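PDB 6IUL: natterin-like protein from Lethenteron camtschaticum, which probably acts as a cytotoxic immune protein that forms pores in target membranes, joining a jacalin-like lectin domain to an aerolysin-type pore-forming module. Local coordinates for residues A27-K32 / I123-Q128; I117-G122 / F140-A145; L250-T255 / M307-T312. One frame throughout, in Å; residues are numbered along the deposited sequence.

The three contacts sample both ends of a long, mostly beta chain. Contacts 1 and 2 lie at the lectin end of the chain, with centres 10 Å apart, and they touch: I141 O of contact 2 is 2.8 Å from L125 N of contact 1, a probable hydrogen bond between the neighbouring strands 124-131 and 135-155. Contact 1 joins two sheets of the lectin fold, and contact 2 seats the turn that leads into strand 124-131 on strand 135-155, which runs on toward the pore-forming module. Contact 3 is on the other side of the chain's centre, its own centre about 60 Å from that of contact 1 and about 62 Å from that of contact 2.

Contact 1 of 3, residues A27-K32 / I123-Q128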
# COMPACT_ATOMS: atom_id res chain seq x y z
N ALA A 27 8.97 -15.52 18.71
CA ALA A 27 8.74 -15.87 17.30
C ALA A 27 9.92 -15.57 16.37
O ALA A 27 9.75 -15.24 15.19
CB ALA A 27 7.48 -15.17 16.78
N ALA A 28 11.13 -15.67 16.91
CA ALA A 28 12.32 -15.56 16.09
C ALA A 28 12.51 -16.89 15.36
O ALA A 28 12.27 -17.94 15.93
CB ALA A 28 13.54 -15.24 16.94
N THR A 29 12.95 -16.82 14.11
CA THR A 29 12.99 -17.97 13.26
C THR A 29 14.39 -18.23 12.70
O THR A 29 15.30 -17.44 12.81
CB THR A 29 12.00 -17.82 12.09
OG1 THR A 29 12.29 -16.65 11.33
CG2 THR A 29 10.58 -17.72 12.61
N LEU A 30 14.55 -19.38 12.08
CA LEU A 30 15.83 -19.80 11.55
C LEU A 30 16.24 -18.90 10.40
O LEU A 30 15.51 -18.79 9.45
CB LEU A 30 15.73 -21.25 11.07
CG LEU A 30 16.99 -21.81 10.40
CD1 LEU A 30 18.14 -21.91 11.40
CD2 LEU A 30 16.71 -23.17 9.75
N GLN A 31 17.43 -18.30 10.51
CA GLN A 31 17.97 -17.44 9.47
C GLN A 31 19.12 -18.10 8.73
O GLN A 31 19.24 -17.98 7.51
CB GLN A 31 18.45 -16.10 10.05
CG GLN A 31 18.99 -15.21 8.93
CD GLN A 31 19.13 -13.74 9.24
OE1 GLN A 31 18.75 -13.26 10.30
NE2 GLN A 31 19.77 -13.04 8.30
N LYS A 32 19.97 -18.81 9.48
CA LYS A 32 21.15 -19.38 8.92
C LYS A 32 21.56 -20.65 9.67
O LYS A 32 21.45 -20.74 10.87
CB LYS A 32 22.27 -18.34 9.00
CG LYS A 32 23.58 -18.70 8.31
CD LYS A 32 24.58 -17.54 8.49
CE LYS A 32 25.90 -17.81 7.83
NZ LYS A 32 26.75 -16.57 7.82
N ILE A 123 8.20 -23.08 8.50
CA ILE A 123 8.85 -22.00 9.20
C ILE A 123 9.51 -22.59 10.42
O ILE A 123 8.84 -23.08 11.31
CB ILE A 123 7.84 -20.92 9.66
CG1 ILE A 123 6.96 -20.38 8.52
CG2 ILE A 123 8.54 -19.81 10.38
CD1 ILE A 123 7.73 -19.74 7.46
N CYS A 124 10.82 -22.51 10.47
CA CYS A 124 11.58 -23.17 11.48
C CYS A 124 11.95 -22.25 12.64
O CYS A 124 12.34 -21.10 12.41
CB CYS A 124 12.84 -23.77 10.88
SG CYS A 124 13.93 -24.63 12.05
N LEU A 125 11.77 -22.74 13.89
CA LEU A 125 12.07 -21.96 15.08
C LEU A 125 13.42 -22.31 15.70
O LEU A 125 13.85 -21.65 16.66
CB LEU A 125 11.01 -22.17 16.16
CG LEU A 125 9.60 -21.59 15.91
CD1 LEU A 125 8.63 -22.16 16.91
CD2 LEU A 125 9.64 -20.07 15.94
N GLY A 126 14.10 -23.33 15.19
CA GLY A 126 15.40 -23.71 15.74
C GLY A 126 15.58 -25.24 15.70
O GLY A 126 14.95 -25.95 14.87
N VAL A 127 16.40 -25.76 16.61
CA VAL A 127 16.73 -27.19 16.65
C VAL A 127 16.69 -27.76 18.05
O VAL A 127 16.76 -27.03 19.01
CB VAL A 127 18.13 -27.47 16.09
CG1 VAL A 127 18.20 -27.07 14.63
CG2 VAL A 127 19.18 -26.73 16.92
N GLN A 128 16.61 -29.08 18.14
CA GLN A 128 16.59 -29.73 19.42
C GLN A 128 17.12 -31.12 19.23
O GLN A 128 16.82 -31.78 18.22
CB GLN A 128 15.16 -29.80 19.98
CG GLN A 128 15.05 -30.38 21.40
CD GLN A 128 13.70 -30.04 22.07
OE1 GLN A 128 13.29 -28.88 22.08
NE2 GLN A 128 13.02 -31.05 22.59
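L30 and C124 meet with the first side-chain torsion of each extended: L30 CG (chi1 176°) and C124 SG (chi1 179°) both stand anti to the backbone N. L30 CB and C124 CB approach to 3.8 Å. Further out, chi2 of L30 (66°) places CD2 3.9 Å from C124 SG, and this leucine methyl rests against the thiol. T29 takes another rotamer, with OG1 between the backbone N and the carbonyl carbon and CG2 anti to that carbon. This methyl is the branch that reaches I123, whose CG2 is 3.7 Å from T29 CG2.

A single backbone hydrogen bond crosses the contact, from L30 N to C124 O at 2.8 Å. The donor is tilted from the carbonyl plane. T29 CA is 3.3 Å from the same C124 O, so this oxygen lies close to both L30 N and T29 CA. L125 points its CB away, yet the end of its side chain comes back to the contact: CD2 is 3.4 Å from A28 O and also approaches T29 CG2.

F140 and F142 of strand 135-155 also touch C124, while V47 and F69 touch L30, so the leucine-cysteine pair belongs to a wider apolar interior. Next along the chain, Q31 and K32 both face W48 in a classic beta bulge, and K32 makes a cation-pi contact with that ring.

With one hydrogen bond, carbon-to-carbonyl contacts at C124 O and A28 O, and apolar packing, the chemistry is that of two sheets meeting within the jacalin-type beta-prism. A buried backbone N-H and carbonyl satisfy each other where strand 30-37 begins, among mostly buried residues.

Contact 2 of 3, residues I117-G122 / F140-A145; sequences IDVGSG and FIFINA
The phenyl ring of F142 carries V119 on one face: V119 CA stands 3.8 Å from the ring centroid and 17° off the normal, a CH-pi contact displaced toward the rim. V119 CB is 4.0 Å from F142 CZ, and CG1 lies about as near, so the valine side chain covers the outer end of the ring. V119 O comes to 3.2 Å from F142 CG at the inner end, while G122 C and D118 O approach obliquely.

The backbone from V119 to G122 forms a type II' turn, closed by a hydrogen bond from G122 N to V119 O. Positive phi at G120 (60°) fits this turn, and a CB there would run into I143 O. That carbonyl accepts twice from S121: the backbone N bonds at 2.9 Å, nearly straight and in the carbonyl plane, and OG at 2.8 Å from above the plane. S121 OG also bonds to I123 N.

An Asx turn overlaps its start: G120 N donates to D118 OD1 at 2.9 Å, coming from above the carboxylate plane, 41° out of it. The same OD1 forms a salt bridge with K172 of the second subunit, whose NZ also bonds to G120 O.

The turn thus links strand 114-117 to strand 124-131 while resting on strand 135-155, with F142 also touching I75 of strand 75-82 and T7 of strand 6-12.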
# COMPACT_ATOMS: atom_id res chain seq x y z
N ILE A 117 10.60 -35.66 6.81
CA ILE A 117 10.05 -35.02 7.97
C ILE A 117 8.83 -34.13 7.59
O ILE A 117 8.82 -33.46 6.53
CB ILE A 117 11.14 -34.12 8.59
CG1 ILE A 117 12.41 -34.94 8.88
CG2 ILE A 117 10.64 -33.42 9.85
CD1 ILE A 117 12.26 -36.09 9.87
N ASP A 118 7.86 -34.10 8.48
CA ASP A 118 6.77 -33.17 8.41
C ASP A 118 7.25 -31.75 8.83
O ASP A 118 7.44 -31.47 10.00
CB ASP A 118 5.65 -33.62 9.33
CG ASP A 118 4.38 -32.71 9.23
OD1 ASP A 118 4.46 -31.68 8.55
OD2 ASP A 118 3.34 -32.97 9.89
N VAL A 119 7.39 -30.86 7.87
CA VAL A 119 7.85 -29.53 8.14
C VAL A 119 6.78 -28.54 8.58
O VAL A 119 7.05 -27.37 8.78
CB VAL A 119 8.57 -28.92 6.92
CG1 VAL A 119 9.66 -29.87 6.42
CG2 VAL A 119 7.60 -28.60 5.80
N GLY A 120 5.56 -29.00 8.76
CA GLY A 120 4.48 -28.13 9.17
C GLY A 120 4.23 -27.01 8.19
O GLY A 120 3.89 -27.27 7.05
N SER A 121 4.42 -25.77 8.66
CA SER A 121 4.36 -24.61 7.83
C SER A 121 5.65 -24.37 7.04
O SER A 121 5.69 -23.50 6.19
CB SER A 121 4.11 -23.38 8.69
OG SER A 121 5.24 -23.06 9.47
N GLY A 122 6.71 -25.09 7.39
CA GLY A 122 8.02 -24.82 6.80
C GLY A 122 8.78 -23.68 7.46
O GLY A 122 9.86 -23.33 7.01
N PHE A 140 14.51 -30.55 13.68
CA PHE A 140 14.18 -29.12 13.49
C PHE A 140 12.79 -28.82 14.04
O PHE A 140 11.82 -29.55 13.78
CB PHE A 140 14.25 -28.77 12.01
CG PHE A 140 15.67 -28.78 11.44
CD1 PHE A 140 16.30 -29.95 11.14
CD2 PHE A 140 16.33 -27.60 11.17
CE1 PHE A 140 17.59 -29.99 10.63
CE2 PHE A 140 17.63 -27.61 10.66
CZ PHE A 140 18.26 -28.80 10.38
N ILE A 141 12.70 -27.76 14.83
CA ILE A 141 11.44 -27.31 15.39
C ILE A 141 10.70 -26.47 14.36
O ILE A 141 11.19 -25.43 13.97
CB ILE A 141 11.64 -26.43 16.63
CG1 ILE A 141 12.39 -27.22 17.70
CG2 ILE A 141 10.30 -26.05 17.25
CD1 ILE A 141 12.91 -26.38 18.84
N PHE A 142 9.53 -26.92 13.94
CA PHE A 142 8.71 -26.17 12.99
C PHE A 142 7.41 -25.72 13.63
O PHE A 142 6.79 -26.46 14.39
CB PHE A 142 8.34 -27.04 11.78
CG PHE A 142 9.48 -27.33 10.87
CD1 PHE A 142 9.94 -26.35 10.00
CD2 PHE A 142 10.09 -28.59 10.87
CE1 PHE A 142 11.02 -26.59 9.16
CE2 PHE A 142 11.16 -28.84 10.02
CZ PHE A 142 11.64 -27.82 9.19
N ILE A 143 6.96 -24.53 13.24
CA ILE A 143 5.58 -24.13 13.50
C ILE A 143 4.68 -24.95 12.60
O ILE A 143 4.93 -25.11 11.39
CB ILE A 143 5.33 -22.62 13.18
CG1 ILE A 143 6.26 -21.76 14.01
CG2 ILE A 143 3.88 -22.24 13.49
CD1 ILE A 143 6.16 -20.28 13.70
N ASN A 144 3.61 -25.48 13.18
CA ASN A 144 2.65 -26.24 12.38
C ASN A 144 1.96 -25.31 11.38
O ASN A 144 2.08 -24.09 11.47
CB ASN A 144 1.64 -26.93 13.30
CG ASN A 144 2.14 -28.26 13.80
OD1 ASN A 144 2.56 -29.07 12.99
ND2 ASN A 144 1.96 -28.54 15.11
N ALA A 145 1.25 -25.89 10.41
CA ALA A 145 0.65 -25.13 9.36
C ALA A 145 -0.19 -23.97 9.96
O ALA A 145 -0.96 -24.17 10.91
CB ALA A 145 -0.22 -25.99 8.50

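Contact 3 of 3, residues L250-T255 / M307-T312; sequences LTFPVT and MTAVAT
Apolar side-chain packing carries the contact between L250, F252, M307 and A309. L250 CB meets M307 CB at 3.9 Å, and its CD2 reaches on to A309 CB, also at 3.9 Å. F252 has CG between its backbone N and carbonyl carbon (chi1 56°), and the ring's far end comes to A309: CE1 and CZ are both 3.6 Å from A309 CB, an approach oblique to the ring plane.

Side chain against backbone is the second kind. The methyl L250 CD2 lies 3.6 Å from T308 C, resting on the peptide unit that leads into A309. L250 thereby touches three successive residues of 307-312.

Hydrogen bonds across the two segments are absent; backbone bonds run instead to other strands, L250 and F252 to S190 and F188 of 184-200, T308 and V310 to N267 and V265 of 260-285. F252 also meets the ring of F188.

The strand axes approach to 8.3 Å with a signed crossing angle of -35°. Two strands thus face each other through side chains across a curled sheet, consistent with the sandwich-like packing of the elongated, aerolysin-like part of the chain.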
# COMPACT_ATOMS: atom_id res chain seq x y z
N LEU A 250 -15.58 21.03 3.01
CA LEU A 250 -16.24 21.96 3.91
C LEU A 250 -17.15 22.86 3.11
O LEU A 250 -16.74 23.39 2.08
CB LEU A 250 -15.18 22.79 4.64
CG LEU A 250 -15.68 23.81 5.66
CD1 LEU A 250 -16.47 23.21 6.79
CD2 LEU A 250 -14.49 24.58 6.20
N THR A 251 -18.38 23.04 3.58
CA THR A 251 -19.31 23.98 2.96
C THR A 251 -20.19 24.64 4.03
O THR A 251 -20.61 23.99 4.98
CB THR A 251 -20.17 23.32 1.89
OG1 THR A 251 -20.96 24.31 1.24
CG2 THR A 251 -21.12 22.27 2.46
N PHE A 252 -20.48 25.92 3.86
CA PHE A 252 -21.35 26.65 4.77
C PHE A 252 -21.79 27.99 4.15
O PHE A 252 -21.13 28.49 3.25
CB PHE A 252 -20.66 26.91 6.13
CG PHE A 252 -19.35 27.63 6.00
CD1 PHE A 252 -18.17 26.95 5.82
CD2 PHE A 252 -19.30 29.03 6.09
CE1 PHE A 252 -16.96 27.64 5.70
CE2 PHE A 252 -18.10 29.71 5.98
CZ PHE A 252 -16.94 29.00 5.78
N PRO A 253 -22.91 28.54 4.61
CA PRO A 253 -23.33 29.85 4.18
C PRO A 253 -22.48 30.96 4.82
O PRO A 253 -22.08 30.87 5.98
CB PRO A 253 -24.78 29.92 4.66
CG PRO A 253 -24.80 29.04 5.89
CD PRO A 253 -23.86 27.91 5.56
N VAL A 254 -22.28 32.03 4.07
CA VAL A 254 -21.56 33.20 4.54
C VAL A 254 -22.50 34.40 4.46
O VAL A 254 -23.01 34.74 3.40
CB VAL A 254 -20.34 33.45 3.62
CG1 VAL A 254 -19.59 34.70 4.05
CG2 VAL A 254 -19.41 32.23 3.63
N THR A 255 -22.72 35.05 5.59
CA THR A 255 -23.60 36.21 5.65
C THR A 255 -22.75 37.48 5.68
O THR A 255 -21.86 37.59 6.50
CB THR A 255 -24.46 36.14 6.88
OG1 THR A 255 -25.27 34.99 6.79
CG2 THR A 255 -25.41 37.29 6.96
N MET A 307 -11.56 19.89 8.27
CA MET A 307 -11.44 21.21 7.75
C MET A 307 -12.26 22.19 8.57
O MET A 307 -13.38 21.90 8.90
CB MET A 307 -11.92 21.31 6.30
CG MET A 307 -10.95 20.73 5.32
SD MET A 307 -11.48 21.03 3.65
CE MET A 307 -10.20 20.12 2.89
N THR A 308 -11.69 23.36 8.83
CA THR A 308 -12.43 24.46 9.49
C THR A 308 -12.23 25.75 8.70
O THR A 308 -11.49 25.79 7.71
CB THR A 308 -11.88 24.65 10.92
OG1 THR A 308 -10.47 24.95 10.84
CG2 THR A 308 -12.12 23.35 11.78
N ALA A 309 -12.89 26.81 9.13
CA ALA A 309 -12.75 28.09 8.45
C ALA A 309 -12.84 29.27 9.42
O ALA A 309 -13.49 29.21 10.45
CB ALA A 309 -13.79 28.20 7.36
N VAL A 310 -12.12 30.33 9.08
CA VAL A 310 -12.22 31.60 9.79
C VAL A 310 -12.85 32.65 8.83
O VAL A 310 -12.35 32.86 7.71
CB VAL A 310 -10.84 32.07 10.26
CG1 VAL A 310 -10.97 33.43 10.93
CG2 VAL A 310 -10.23 31.06 11.23
N ALA A 311 -13.94 33.27 9.29
CA ALA A 311 -14.58 34.40 8.58
C ALA A 311 -14.33 35.73 9.27
O ALA A 311 -14.69 35.90 10.42
CB ALA A 311 -16.05 34.16 8.45
N THR A 312 -13.68 36.65 8.57
CA THR A 312 -13.30 37.93 9.16
C THR A 312 -14.05 39.07 8.45
O THR A 312 -13.99 39.18 7.23
CB THR A 312 -11.76 38.15 9.03
OG1 THR A 312 -11.05 37.03 9.59
CG2 THR A 312 -11.32 39.48 9.75